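Sgbp-b (Bacteroides uniformis, PDB 7K44) probably binds xyloglucan at the cell surface of the human gut bacterium Bacteroides uniformis, encoded in a xyloglucan utilization locus. Local coordinates at residues A[101-106]-A[118-123]; A[260-265]-A[355-360]; A[153-158]-A[190-195]; A[288-293]-A[374-379]; A[78-83]-A[92-97]. One frame throughout, in Å; residues are numbered along the deposited sequence. Where two conformers were deposited one is given.

Contact 1 (A[101-106]-A[118-123]); sequences IDEGSL and PFRRTA
The guanidinium of Arg-121 receives OD1 of Asp-102 at its edge, in the guanidinium plane. This salt bridge runs through NE, with NE of Arg-121 3.0 Å from OD1 of Asp-102, and an N-H...O angle of 166° makes it nearly straight. The carboxylate is turned 46° from the guanidinium, which fits a single-oxygen grip. The Phe-119 ring also offers an edge: its CE2 lies 3.9 Å from the carbonyl O of Ile-101. Water 1 sits over one face of the Arg-120 guanidinium, offset toward the rim, and bridges Asp-102 O to Thr-122 OG1. Arg-120 grips Thr-122, two residues on, side-on: NE to Thr-122 O (2.8 Å) in the guanidinium plane, and NH2 to Thr-122 OG1 tilted out of it.

CG of Arg-121 swings beside its backbone N (chi1 -81°), where it presses to 3.1 Å from Ile-101 O, a buried carbonyl with no hydrogen-bond partner. Cutting this side chain back to alanine is likely to leave the Asp-102 carboxylate without its charged mate and Ile-101 O less covered. The backbones pair antiparallel: Gly-104 N reaches Phe-119 O at 2.9 Å, the bond returns from Phe-119 N to Gly-104 O, and Arg-121 N binds Asp-102 O at 3.0 Å.

This is the open end of the hairpin formed by strands 103-110 and 114-120, the latter an outer strand of its sheet. Strand 59-65 flanks 103-110 and sets Phe-64 edge-to-face with Phe-119, while Leu-49 of strand 48-54, in the other sheet, also touches Phe-119; Arg-121 NH1 reaches the loop carbonyl of Val-43.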
# COMPACT_ATOMS: atom_id res chain seq x y z
N ILE A 101 33.26 9.00 12.04
CA ILE A 101 33.32 8.37 10.73
C ILE A 101 32.06 8.69 9.93
O ILE A 101 30.99 9.00 10.48
CB ILE A 101 33.51 6.86 10.88
CG1 ILE A 101 32.30 6.25 11.57
CG2 ILE A 101 34.78 6.54 11.65
CD1 ILE A 101 32.28 4.74 11.56
N ASP A 102 32.18 8.62 8.61
CA ASP A 102 31.03 8.87 7.75
C ASP A 102 30.09 7.67 7.69
O ASP A 102 28.86 7.84 7.63
CB ASP A 102 31.48 9.26 6.35
CG ASP A 102 31.98 10.68 6.28
OD1 ASP A 102 31.48 11.53 7.05
OD2 ASP A 102 32.87 10.95 5.45
N GLU A 103 30.64 6.46 7.69
CA GLU A 103 29.83 5.25 7.71
C GLU A 103 30.64 4.08 8.24
O GLU A 103 31.87 4.03 8.09
CB GLU A 103 29.22 4.91 6.34
CG GLU A 103 30.09 5.18 5.13
CD GLU A 103 29.33 4.92 3.84
OE1 GLU A 103 28.77 3.82 3.69
OE2 GLU A 103 29.28 5.83 2.98
N GLY A 104 29.93 3.14 8.83
CA GLY A 104 30.50 1.94 9.40
C GLY A 104 29.49 1.29 10.32
O GLY A 104 28.34 1.04 9.92
N SER A 105 29.89 1.02 11.56
CA SER A 105 29.01 0.39 12.52
C SER A 105 29.17 1.07 13.87
O SER A 105 30.23 1.64 14.18
CB SER A 105 29.27 -1.13 12.68
OG SER A 105 29.25 -1.80 11.42
N LEU A 106 28.10 1.04 14.66
CA LEU A 106 28.14 1.46 16.05
C LEU A 106 28.06 0.21 16.92
O LEU A 106 27.18 -0.63 16.70
CB LEU A 106 26.97 2.39 16.35
CG LEU A 106 26.79 2.90 17.78
CD1 LEU A 106 28.08 3.52 18.34
CD2 LEU A 106 25.66 3.90 17.81
N PRO A 118 24.43 -0.94 11.76
CA PRO A 118 24.97 -0.02 10.76
C PRO A 118 24.84 1.42 11.22
O PRO A 118 23.91 1.78 11.94
CB PRO A 118 24.09 -0.28 9.53
CG PRO A 118 23.51 -1.63 9.75
CD PRO A 118 23.32 -1.76 11.23
N PHE A 119 25.80 2.25 10.81
CA PHE A 119 25.77 3.67 11.11
C PHE A 119 26.21 4.46 9.89
O PHE A 119 27.16 4.08 9.20
CB PHE A 119 26.70 4.05 12.30
CG PHE A 119 26.74 5.53 12.55
CD1 PHE A 119 25.70 6.16 13.21
CD2 PHE A 119 27.78 6.31 12.06
CE1 PHE A 119 25.71 7.52 13.41
CE2 PHE A 119 27.80 7.67 12.26
CZ PHE A 119 26.76 8.28 12.94
N ARG A 120 25.51 5.57 9.63
CA ARG A 120 26.00 6.60 8.73
C ARG A 120 25.58 7.97 9.25
O ARG A 120 24.56 8.10 9.93
CB ARG A 120 25.57 6.38 7.27
CG ARG A 120 24.11 6.05 7.10
CD ARG A 120 23.73 5.98 5.62
NE ARG A 120 23.86 7.27 4.96
CZ ARG A 120 24.47 7.45 3.79
NH1 ARG A 120 25.01 6.41 3.16
NH2 ARG A 120 24.54 8.66 3.26
N ARG A 121 26.39 8.98 8.95
CA ARG A 121 26.20 10.31 9.51
C ARG A 121 25.10 11.10 8.84
O ARG A 121 24.59 12.05 9.44
CB ARG A 121 27.47 11.15 9.39
CG ARG A 121 28.53 10.90 10.43
CD ARG A 121 29.54 12.04 10.42
NE ARG A 121 29.63 12.70 9.12
CZ ARG A 121 29.11 13.89 8.84
NH1 ARG A 121 28.44 14.57 9.77
NH2 ARG A 121 29.24 14.41 7.62
N THR A 122 24.74 10.77 7.60
CA THR A 122 23.77 11.54 6.85
C THR A 122 22.58 10.67 6.48
O THR A 122 22.71 9.45 6.34
CB THR A 122 24.40 12.12 5.58
OG1 THR A 122 25.01 11.06 4.84
CG2 THR A 122 25.45 13.16 5.95
N ALA A 123 21.43 11.31 6.34
CA ALA A 123 20.20 10.60 5.98
C ALA A 123 20.23 10.18 4.52
O ALA A 123 20.72 10.91 3.65
CB ALA A 123 19.00 11.50 6.23
O HOH W 1 27.52 9.72 5.47

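Contact 2 (A[260-265]-A[355-360]); sequences QLQNGA and GDELAL
Leu-261 and Leu-360 form one rung of an antiparallel ladder in the five-stranded sheet of the beta-sandwich xyloglucan-binding domain. The strand segments 260-264 and 357-360 run at 168° with their axes 4.6 Å apart, adjacent in the sheet although some 90 residues separate them in sequence.

Among the backbone hydrogen bonds, Leu-261 and Leu-360 exchange a reciprocal pair, with Leu-261 N 2.9 Å from Leu-360 O; Asn-263 and Leu-358 do the same, and Ala-265 N continues the series to Asp-356 O at 3.0 Å.

The apolar contacts lie on the face carrying Leu-261, Leu-358 and Leu-360. There CB of Leu-261 meets CD1 of Leu-360 at 4.3 Å, and Phe-377 and Phe-380 of strand 371-384 cover this face from the second sheet.

On the other face, polar side chains meet. NE2 of Gln-262 makes a weak hydrogen bond to OE2 of Glu-357 (3.1 Å), with amide and carboxylate planes 83° apart, while OE1 of Gln-262 is held by Gln-361. The same amide lies over Ala-359, whose CB is 3.5 Å from NE2 of Gln-262.

Asn-263, on the leucine face, supplies a side-chain bond too: its OD1 pairs with Tyr-214, and its ND2, 2.9 Å from Leu-358 O, approaches that carbonyl from the opposite face to Asn-263 N, so one oxygen takes two hydrogen bonds.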
# COMPACT_ATOMS: atom_id res chain seq x y z
N GLN A 260 -25.09 -10.37 -9.65
CA GLN A 260 -24.40 -9.81 -10.81
C GLN A 260 -24.36 -8.30 -10.71
O GLN A 260 -25.28 -7.66 -10.19
CB GLN A 260 -25.10 -10.13 -12.14
CG GLN A 260 -25.35 -11.61 -12.41
CD GLN A 260 -26.64 -12.10 -11.78
OE1 GLN A 260 -27.64 -11.39 -11.74
NE2 GLN A 260 -26.62 -13.32 -11.26
N LEU A 261 -23.29 -7.72 -11.24
CA LEU A 261 -23.23 -6.31 -11.59
C LEU A 261 -22.98 -6.28 -13.09
O LEU A 261 -21.88 -6.58 -13.55
CB LEU A 261 -22.10 -5.58 -10.87
CG LEU A 261 -22.17 -5.50 -9.35
CD1 LEU A 261 -20.94 -4.72 -8.83
CD2 LEU A 261 -23.45 -4.83 -8.91
N GLN A 262 -24.02 -5.98 -13.87
CA GLN A 262 -23.90 -5.89 -15.32
C GLN A 262 -23.98 -4.40 -15.62
O GLN A 262 -24.99 -3.76 -15.34
CB GLN A 262 -25.02 -6.65 -16.03
CG GLN A 262 -25.19 -8.08 -15.50
CD GLN A 262 -24.17 -9.07 -16.04
OE1 GLN A 262 -23.65 -9.87 -15.29
NE2 GLN A 262 -23.89 -9.01 -17.34
N ASN A 263 -22.89 -3.85 -16.14
CA ASN A 263 -22.71 -2.41 -16.21
C ASN A 263 -22.34 -1.99 -17.62
O ASN A 263 -21.71 -2.75 -18.36
CB ASN A 263 -21.51 -1.97 -15.32
CG ASN A 263 -21.54 -2.59 -13.93
OD1 ASN A 263 -22.26 -2.14 -13.03
ND2 ASN A 263 -20.72 -3.64 -13.73
N GLY A 264 -22.72 -0.76 -17.98
CA GLY A 264 -22.15 -0.14 -19.15
C GLY A 264 -20.94 0.68 -18.77
O GLY A 264 -21.01 1.56 -17.90
N ALA A 265 -19.79 0.41 -19.38
CA ALA A 265 -18.58 1.16 -19.10
C ALA A 265 -18.28 2.10 -20.26
O ALA A 265 -18.80 1.95 -21.37
CB ALA A 265 -17.40 0.20 -18.87
N GLY A 355 -19.65 -3.34 -28.43
CA GLY A 355 -20.18 -3.50 -27.09
C GLY A 355 -19.50 -2.59 -26.08
O GLY A 355 -18.52 -1.90 -26.37
N ASP A 356 -20.06 -2.57 -24.87
CA ASP A 356 -19.52 -1.73 -23.81
C ASP A 356 -19.57 -2.34 -22.42
O ASP A 356 -19.16 -1.68 -21.46
CB ASP A 356 -20.22 -0.36 -23.79
CG ASP A 356 -21.72 -0.46 -23.54
OD1 ASP A 356 -22.17 -1.41 -22.86
OD2 ASP A 356 -22.48 0.39 -24.05
N GLU A 357 -20.04 -3.58 -22.28
CA GLU A 357 -20.37 -4.10 -20.96
C GLU A 357 -19.12 -4.40 -20.13
O GLU A 357 -18.07 -4.82 -20.64
CB GLU A 357 -21.22 -5.36 -21.08
CG GLU A 357 -21.77 -5.87 -19.74
CD GLU A 357 -22.70 -7.04 -19.92
OE1 GLU A 357 -22.25 -8.10 -20.41
OE2 GLU A 357 -23.90 -6.90 -19.61
N LEU A 358 -19.25 -4.19 -18.82
CA LEU A 358 -18.31 -4.66 -17.81
C LEU A 358 -19.17 -5.48 -16.85
O LEU A 358 -20.10 -4.95 -16.24
CB LEU A 358 -17.67 -3.46 -17.11
CG LEU A 358 -16.48 -3.68 -16.18
CD1 LEU A 358 -15.73 -2.37 -15.95
CD2 LEU A 358 -16.91 -4.27 -14.87
N ALA A 359 -18.91 -6.79 -16.78
CA ALA A 359 -19.75 -7.70 -16.00
C ALA A 359 -18.97 -8.43 -14.91
O ALA A 359 -17.87 -8.93 -15.15
CB ALA A 359 -20.45 -8.73 -16.90
N LEU A 360 -19.58 -8.52 -13.73
CA LEU A 360 -19.10 -9.32 -12.61
C LEU A 360 -20.25 -10.20 -12.14
O LEU A 360 -21.37 -9.70 -11.96
CB LEU A 360 -18.64 -8.46 -11.43
CG LEU A 360 -17.50 -7.46 -11.64
CD1 LEU A 360 -18.05 -6.13 -12.13
CD2 LEU A 360 -16.77 -7.27 -10.32

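Contact 3 (A[153-158]-A[190-195]); sequences VSITMG and LAITTM
Leu-190 starts the contact by laying its side chain alongside that of Ile-155, the two pointing the same way, with CD1 of Leu-190 4.1 Å from CG2 of Ile-155. Ala-191 follows with reciprocal backbone bonds to Thr-156, Ala-191 N lying 2.8 Å from Thr-156 O. Its CB sits 3.4 Å from OG1 of Thr-156 on the partly exposed face.

Ile-192 returns to the buried face, where its CG1 meets CG2 of Ile-155 at 4.2 Å; Leu-176 of strand 175-179, in the other sheet of this IPT/TIG domain, touches both isoleucines. Thr-193 marks an irregularity. Its carbonyl O accepts from both Val-153 N (2.7 Å) and Ser-154 N (3.1 Å), the signature of a classic beta bulge, while Thr-193 N bonds straight to Ser-154 O (176°). Water 2 links OG1 of Thr-193 to OG of Ser-154, and Thr-198 of the next strand also bonds to that OG1. Last, the Met-195 side chain crosses that of Val-153 at about a right angle, its SD 3.7 Å from CG2 of Val-153.

The pair is therefore amphipathic: aliphatic branches seal one face into the sandwich core, whereas the other carries hydroxyls, two of them joined through a water, and the bulge carbonyl accepts two N-H groups.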
# COMPACT_ATOMS: atom_id res chain seq x y z
N VAL A 153 8.45 15.54 6.27
CA VAL A 153 8.07 16.93 6.08
C VAL A 153 6.67 17.05 5.47
O VAL A 153 5.89 17.91 5.88
CB VAL A 153 9.12 17.64 5.21
CG1 VAL A 153 8.66 19.03 4.82
CG2 VAL A 153 10.45 17.71 5.95
N SER A 154 6.35 16.20 4.50
CA SER A 154 5.06 16.32 3.84
C SER A 154 4.75 15.02 3.12
O SER A 154 5.65 14.26 2.76
CB SER A 154 5.05 17.48 2.84
OG SER A 154 5.99 17.26 1.80
N ILE A 155 3.46 14.79 2.92
CA ILE A 155 2.96 13.76 2.01
C ILE A 155 1.96 14.44 1.09
O ILE A 155 0.98 15.03 1.55
CB ILE A 155 2.32 12.59 2.76
CG1 ILE A 155 3.30 12.01 3.78
CG2 ILE A 155 1.86 11.51 1.77
CD1 ILE A 155 2.76 10.84 4.57
N THR A 156 2.23 14.39 -0.22
CA THR A 156 1.48 15.18 -1.18
C THR A 156 1.04 14.31 -2.35
O THR A 156 1.61 13.25 -2.64
CB THR A 156 2.31 16.35 -1.70
OG1 THR A 156 3.47 15.86 -2.37
CG2 THR A 156 2.76 17.24 -0.53
N MET A 157 0.01 14.80 -3.04
CA MET A 157 -0.54 14.12 -4.21
C MET A 157 -1.14 15.21 -5.09
O MET A 157 -2.23 15.71 -4.79
CB MET A 157 -1.59 13.09 -3.80
CG MET A 157 -2.42 13.53 -2.62
SD MET A 157 -3.41 12.21 -1.91
CE MET A 157 -2.15 11.08 -1.33
N GLY A 158 -0.44 15.57 -6.15
CA GLY A 158 -0.92 16.70 -6.94
C GLY A 158 -0.93 17.95 -6.08
O GLY A 158 0.05 18.27 -5.40
N LEU A 190 2.22 10.70 -6.11
CA LEU A 190 2.28 10.62 -4.66
C LEU A 190 3.72 10.86 -4.24
O LEU A 190 4.63 10.23 -4.77
CB LEU A 190 1.84 9.23 -4.21
CG LEU A 190 2.06 8.89 -2.73
CD1 LEU A 190 1.17 9.75 -1.86
CD2 LEU A 190 1.82 7.40 -2.48
N ALA A 191 3.93 11.77 -3.30
CA ALA A 191 5.29 12.14 -2.90
C ALA A 191 5.37 12.17 -1.39
O ALA A 191 4.54 12.81 -0.73
CB ALA A 191 5.68 13.50 -3.47
N ILE A 192 6.37 11.48 -0.84
CA ILE A 192 6.71 11.58 0.57
C ILE A 192 8.03 12.32 0.66
O ILE A 192 9.03 11.89 0.07
CB ILE A 192 6.83 10.20 1.23
CG1 ILE A 192 5.49 9.45 1.19
CG2 ILE A 192 7.31 10.36 2.68
CD1 ILE A 192 5.60 8.02 1.71
N THR A 193 8.03 13.44 1.36
CA THR A 193 9.22 14.27 1.51
C THR A 193 9.67 14.21 2.96
O THR A 193 8.87 14.42 3.88
CB THR A 193 8.94 15.71 1.10
OG1 THR A 193 8.61 15.76 -0.29
CG2 THR A 193 10.17 16.59 1.35
N THR A 194 10.94 13.90 3.17
CA THR A 194 11.57 13.93 4.47
C THR A 194 12.69 14.96 4.43
O THR A 194 13.01 15.52 3.38
CB THR A 194 12.15 12.56 4.82
OG1 THR A 194 13.22 12.26 3.92
CG2 THR A 194 11.10 11.46 4.72
N MET A 195 13.33 15.17 5.58
CA MET A 195 14.52 16.00 5.60
C MET A 195 15.63 15.44 4.72
O MET A 195 16.52 16.19 4.31
CB MET A 195 15.00 16.20 7.05
CG MET A 195 14.03 17.02 7.89
SD MET A 195 13.79 18.68 7.24
CE MET A 195 15.38 19.43 7.61
O HOH W 2 5.81 15.56 -0.37

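Contact 4 (A[288-293]-A[374-379]); sequences ECFVAV and EMYFDN. With CA (calcium ion), chain B.
Cys-289 and Phe-377 mark the tightly packed middle of this antiparallel pair. SG of Cys-289 approaches the Phe-377 ring obliquely, 4.3 Å from its centroid, a sulfur-aromatic contact. CE of Met-375 meets the same sulfur at 4.0 Å and touches Val-291 CG2. On the reverse face the Phe-290 and Tyr-376 side chains lie side by side, their rings meeting obliquely with planes 74° apart, and CD1 of Phe-290 is 3.9 Å from CD1 of Tyr-376. Trp-331 of strand 331-337 lies edge-to-face with Phe-290. Reciprocal backbone bonds join Glu-288 to Asp-378 and Phe-290 to Tyr-376, and Ala-292 N adds one to Glu-374 O at 2.8 Å.

Toward Ala-292 and Val-293 the packing opens into a partly exposed end, where water 4 bridges Val-293 O and Glu-374 N. Here Glu-374 stretches out with CG opposite its backbone N (chi1 -180°), which lays its carboxylate along Ala-292, CD 3.4 Å from the CB of Ala-292. The anti lone pair of OE2 of Glu-374 takes the hydroxyl of Tyr-376 at 2.6 Å. Were Glu-374 an alanine, the Tyr-376 hydroxyl would probably lose this acceptor and the Ala-292 methyl its cover.

At the buried far end, Asp-378 grips the calcium ion with both carboxylate oxygens, OD2 of Asp-378 being 2.5 Å from the metal. Asn-213, Asp-215, Asp-241 and Lys-243 complete the site with water 5, which donates to Asn-379 OD1, a second-shell group, at 2.7 Å. The strand pair thus ties a hydrophobic core to a metal site: backbone bonding to Glu-288 holds the main chain of Asp-378, whose negative charge the cation would help to offset.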
# COMPACT_ATOMS: atom_id res chain seq x y z
N GLU A 288 -11.83 -0.77 -6.88
CA GLU A 288 -11.84 -0.74 -5.42
C GLU A 288 -12.96 -1.65 -4.93
O GLU A 288 -14.05 -1.71 -5.53
CB GLU A 288 -12.00 0.69 -4.92
CG GLU A 288 -11.03 1.02 -3.78
CD GLU A 288 -9.63 1.31 -4.30
OE1 GLU A 288 -8.67 1.40 -3.51
OE2 GLU A 288 -9.47 1.42 -5.53
N CYS A 289 -12.67 -2.41 -3.88
CA CYS A 289 -13.61 -3.39 -3.34
C CYS A 289 -13.57 -3.38 -1.82
O CYS A 289 -12.49 -3.36 -1.22
CB CYS A 289 -13.29 -4.80 -3.87
SG CYS A 289 -14.44 -6.08 -3.32
N PHE A 290 -14.75 -3.37 -1.20
CA PHE A 290 -14.88 -3.40 0.25
C PHE A 290 -15.66 -4.66 0.60
O PHE A 290 -16.84 -4.79 0.26
CB PHE A 290 -15.62 -2.15 0.73
CG PHE A 290 -15.69 -2.00 2.24
CD1 PHE A 290 -16.54 -2.81 2.99
CD2 PHE A 290 -14.93 -1.04 2.89
CE1 PHE A 290 -16.62 -2.67 4.39
CE2 PHE A 290 -15.01 -0.89 4.28
CZ PHE A 290 -15.85 -1.71 5.02
N VAL A 291 -15.00 -5.61 1.27
CA VAL A 291 -15.64 -6.83 1.73
C VAL A 291 -16.02 -6.62 3.19
O VAL A 291 -15.15 -6.54 4.06
CB VAL A 291 -14.73 -8.06 1.56
CG1 VAL A 291 -15.38 -9.31 2.16
CG2 VAL A 291 -14.40 -8.27 0.10
N ALA A 292 -17.33 -6.49 3.46
CA ALA A 292 -17.76 -6.19 4.82
C ALA A 292 -17.84 -7.44 5.68
O ALA A 292 -17.73 -7.34 6.91
CB ALA A 292 -19.11 -5.48 4.80
N VAL A 293 -18.06 -8.60 5.08
CA VAL A 293 -18.26 -9.84 5.82
C VAL A 293 -17.38 -10.91 5.20
O VAL A 293 -17.49 -11.19 4.00
CB VAL A 293 -19.74 -10.27 5.82
CG1 VAL A 293 -19.89 -11.62 6.49
CG2 VAL A 293 -20.60 -9.23 6.52
N GLU A 374 -21.59 -9.55 1.76
CA GLU A 374 -21.80 -8.10 1.74
C GLU A 374 -20.52 -7.46 1.22
O GLU A 374 -19.51 -7.43 1.94
CB GLU A 374 -22.17 -7.57 3.12
CG GLU A 374 -22.40 -6.06 3.14
CD GLU A 374 -22.53 -5.49 4.55
OE1 GLU A 374 -22.61 -6.28 5.52
OE2 GLU A 374 -22.54 -4.25 4.70
N MET A 375 -20.56 -6.93 0.00
CA MET A 375 -19.38 -6.41 -0.67
C MET A 375 -19.78 -5.21 -1.51
O MET A 375 -20.92 -5.11 -1.96
CB MET A 375 -18.75 -7.47 -1.57
CG MET A 375 -18.47 -8.80 -0.89
SD MET A 375 -18.12 -10.08 -2.10
CE MET A 375 -16.84 -9.24 -2.99
N TYR A 376 -18.82 -4.32 -1.74
CA TYR A 376 -19.05 -3.07 -2.45
C TYR A 376 -17.93 -2.86 -3.47
O TYR A 376 -16.77 -3.21 -3.22
CB TYR A 376 -19.08 -1.87 -1.48
CG TYR A 376 -20.05 -2.05 -0.34
CD1 TYR A 376 -19.71 -2.78 0.79
CD2 TYR A 376 -21.33 -1.54 -0.43
CE1 TYR A 376 -20.62 -2.98 1.82
CE2 TYR A 376 -22.24 -1.71 0.60
CZ TYR A 376 -21.88 -2.44 1.71
OH TYR A 376 -22.81 -2.61 2.72
N PHE A 377 -18.29 -2.24 -4.60
CA PHE A 377 -17.40 -2.09 -5.74
C PHE A 377 -17.50 -0.67 -6.29
O PHE A 377 -18.60 -0.10 -6.37
CB PHE A 377 -17.82 -3.04 -6.87
CG PHE A 377 -17.71 -4.49 -6.52
CD1 PHE A 377 -18.75 -5.16 -5.91
CD2 PHE A 377 -16.55 -5.20 -6.83
CE1 PHE A 377 -18.63 -6.51 -5.60
CE2 PHE A 377 -16.43 -6.54 -6.51
CZ PHE A 377 -17.47 -7.18 -5.89
N ASP A 378 -16.37 -0.11 -6.73
CA ASP A 378 -16.37 1.22 -7.32
C ASP A 378 -15.09 1.42 -8.11
O ASP A 378 -14.11 0.67 -7.98
CB ASP A 378 -16.49 2.29 -6.22
CG ASP A 378 -17.08 3.62 -6.71
OD1 ASP A 378 -17.35 3.85 -7.92
OD2 ASP A 378 -17.28 4.48 -5.81
N ASN A 379 -15.10 2.48 -8.92
CA ASN A 379 -13.88 3.04 -9.53
C ASN A 379 -13.11 2.02 -10.36
O ASN A 379 -11.93 1.76 -10.12
CB ASN A 379 -12.99 3.70 -8.47
CG ASN A 379 -13.52 5.05 -8.05
OD1 ASN A 379 -14.28 5.69 -8.79
ND2 ASN A 379 -13.10 5.52 -6.87
CA CA B . -18.47 6.06 -7.30
O HOH W 3 -11.06 3.96 -5.59
O HOH W 4 -18.95 -10.70 1.80
O HOH W 5 -16.41 7.08 -8.01

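Contact 5 (A[78-83]-A[92-97]); sequences VEVTDY and ISFNAP
Val-80 meets the ring of Phe-94 with both methyl groups, and apolar packing of this kind makes up most of the contact. CG2 of Val-80 stands over one face, 4.1 Å from the Phe-94 centroid and 29° off the ring normal, which qualifies as CH-pi. CG1 of Val-80 sits at the root of the ring instead, 3.5 Å from CG of Phe-94. The two side chains cross at about a right angle. Phe-94 carries its CG between backbone N and carbonyl carbon (chi1 64°), turning the ring across the valine. A second cluster gathers at Pro-97: its CG is 3.5 Å from CG1 of Val-78, and its CD touches Val-80 CG2. A third joins CB of Tyr-83 to CG2 of Ile-92, 4.0 Å apart, with the two side chains pointing the same way.

These clusters span a beta sandwich of two four-stranded antiparallel sheets. Strand 78-80 is the outer strand of one, beside strand 59-65, while strand 91-95 belongs to the other, between 48-54 and 84-85; residues 81-83 carry the chain from the first sheet to the second. Phe-64 touches both Val-80 and Pro-97, and Leu-49 and Ile-51 back Phe-94 from its own sheet.

The polar links lie at this crossing. CA of Tyr-83 approaches Ser-93 O at 3.2 Å in a bent CA-H...O contact, just before the backbone pairing of Ser-93 with Thr-84. Nearby, water 6 donates to Asp-82 O at 2.6 Å and accepts from Asn-95 N at 2.9 Å.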
# COMPACT_ATOMS: atom_id res chain seq x y z
N VAL A 78 36.35 5.45 16.52
CA VAL A 78 36.00 6.60 17.35
C VAL A 78 35.30 6.05 18.58
O VAL A 78 34.17 5.55 18.48
CB VAL A 78 35.10 7.61 16.63
CG1 VAL A 78 35.15 8.96 17.34
CG2 VAL A 78 35.48 7.77 15.18
N GLU A 79 35.94 6.15 19.75
CA GLU A 79 35.33 5.64 20.96
C GLU A 79 34.39 6.67 21.57
O GLU A 79 34.59 7.88 21.45
CB GLU A 79 36.40 5.26 22.00
CG GLU A 79 35.80 4.60 23.23
CD GLU A 79 36.82 4.00 24.17
OE1 GLU A 79 38.02 4.33 24.05
OE2 GLU A 79 36.40 3.21 25.04
N VAL A 80 33.33 6.18 22.20
CA VAL A 80 32.44 6.98 23.02
C VAL A 80 32.80 6.71 24.48
O VAL A 80 32.56 5.61 25.00
CB VAL A 80 30.97 6.63 22.73
CG1 VAL A 80 30.04 7.44 23.63
CG2 VAL A 80 30.64 6.88 21.26
N THR A 81 33.42 7.69 25.15
CA THR A 81 33.82 7.48 26.53
C THR A 81 32.79 7.96 27.54
O THR A 81 32.81 7.51 28.70
CB THR A 81 35.16 8.17 26.81
OG1 THR A 81 35.17 9.47 26.20
CG2 THR A 81 36.30 7.34 26.22
N ASP A 82 31.89 8.85 27.14
CA ASP A 82 30.92 9.47 28.04
C ASP A 82 29.53 9.08 27.55
O ASP A 82 29.07 9.56 26.51
CB ASP A 82 31.10 10.98 28.04
CG ASP A 82 30.17 11.70 29.00
OD1 ASP A 82 29.42 11.03 29.74
OD2 ASP A 82 30.20 12.95 29.03
N TYR A 83 28.87 8.19 28.29
CA TYR A 83 27.52 7.76 27.95
C TYR A 83 26.78 7.37 29.23
O TYR A 83 27.39 7.15 30.28
CB TYR A 83 27.55 6.57 26.98
CG TYR A 83 28.35 5.40 27.51
CD1 TYR A 83 27.78 4.45 28.34
CD2 TYR A 83 29.69 5.26 27.18
CE1 TYR A 83 28.52 3.39 28.83
CE2 TYR A 83 30.44 4.20 27.67
CZ TYR A 83 29.84 3.27 28.49
OH TYR A 83 30.58 2.22 28.98
N ILE A 92 20.94 3.50 25.65
CA ILE A 92 22.22 4.14 25.95
C ILE A 92 22.25 5.50 25.27
O ILE A 92 22.04 5.59 24.05
CB ILE A 92 23.40 3.29 25.46
CG1 ILE A 92 23.39 1.89 26.08
CG2 ILE A 92 24.71 3.99 25.78
CD1 ILE A 92 24.34 0.93 25.38
N SER A 93 22.53 6.55 26.04
CA SER A 93 22.54 7.91 25.51
C SER A 93 23.96 8.46 25.51
O SER A 93 24.71 8.26 26.46
CB SER A 93 21.63 8.82 26.33
OG SER A 93 20.27 8.47 26.11
N PHE A 94 24.31 9.19 24.45
CA PHE A 94 25.59 9.87 24.39
C PHE A 94 25.56 10.93 23.30
O PHE A 94 24.72 10.89 22.40
CB PHE A 94 26.75 8.90 24.14
CG PHE A 94 26.69 8.19 22.82
CD1 PHE A 94 25.99 7.01 22.68
CD2 PHE A 94 27.33 8.73 21.71
CE1 PHE A 94 25.92 6.36 21.45
CE2 PHE A 94 27.27 8.08 20.47
CZ PHE A 94 26.57 6.89 20.35
N ASN A 95 26.53 11.85 23.35
CA ASN A 95 26.69 12.88 22.33
C ASN A 95 27.79 12.45 21.36
O ASN A 95 28.81 11.89 21.78
CB ASN A 95 27.05 14.21 22.98
CG ASN A 95 25.94 14.73 23.87
OD1 ASN A 95 24.77 14.42 23.65
ND2 ASN A 95 26.30 15.49 24.90
N ALA A 96 27.58 12.71 20.08
CA ALA A 96 28.49 12.21 19.06
C ALA A 96 29.89 12.75 19.29
O ALA A 96 30.06 13.97 19.44
CB ALA A 96 28.02 12.64 17.67
N PRO A 97 30.92 11.90 19.31
CA PRO A 97 32.29 12.39 19.47
C PRO A 97 32.76 13.15 18.24
O PRO A 97 32.20 13.05 17.15
CB PRO A 97 33.11 11.11 19.67
CG PRO A 97 32.27 10.03 19.05
CD PRO A 97 30.84 10.43 19.26
O HOH W 6 28.47 11.88 25.54

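The five contacts fall along an elongated chain, with contacts 5 and 2 furthest apart, their centres 66 Å from each other. Contacts 1 and 5 share the N-terminal sandwich: their centres are 14 Å apart, and CG2 of Ile-101 packs on CG2 of Val-78 at 3.8 Å. Contact 3, in the IPT/TIG domain, lies between, with its centre 25 Å from that of contact 1 and 29 Å from that of contact 4. Contacts 2 and 4 belong to opposed sheets of the xyloglucan-binding domain and meet where CD1 of Leu-261 touches CD1 of Phe-377 at 3.7 Å. Contact 4 holds the calcium directly; the Asn-263 side chain of contact 2 is about 11 Å from the ion.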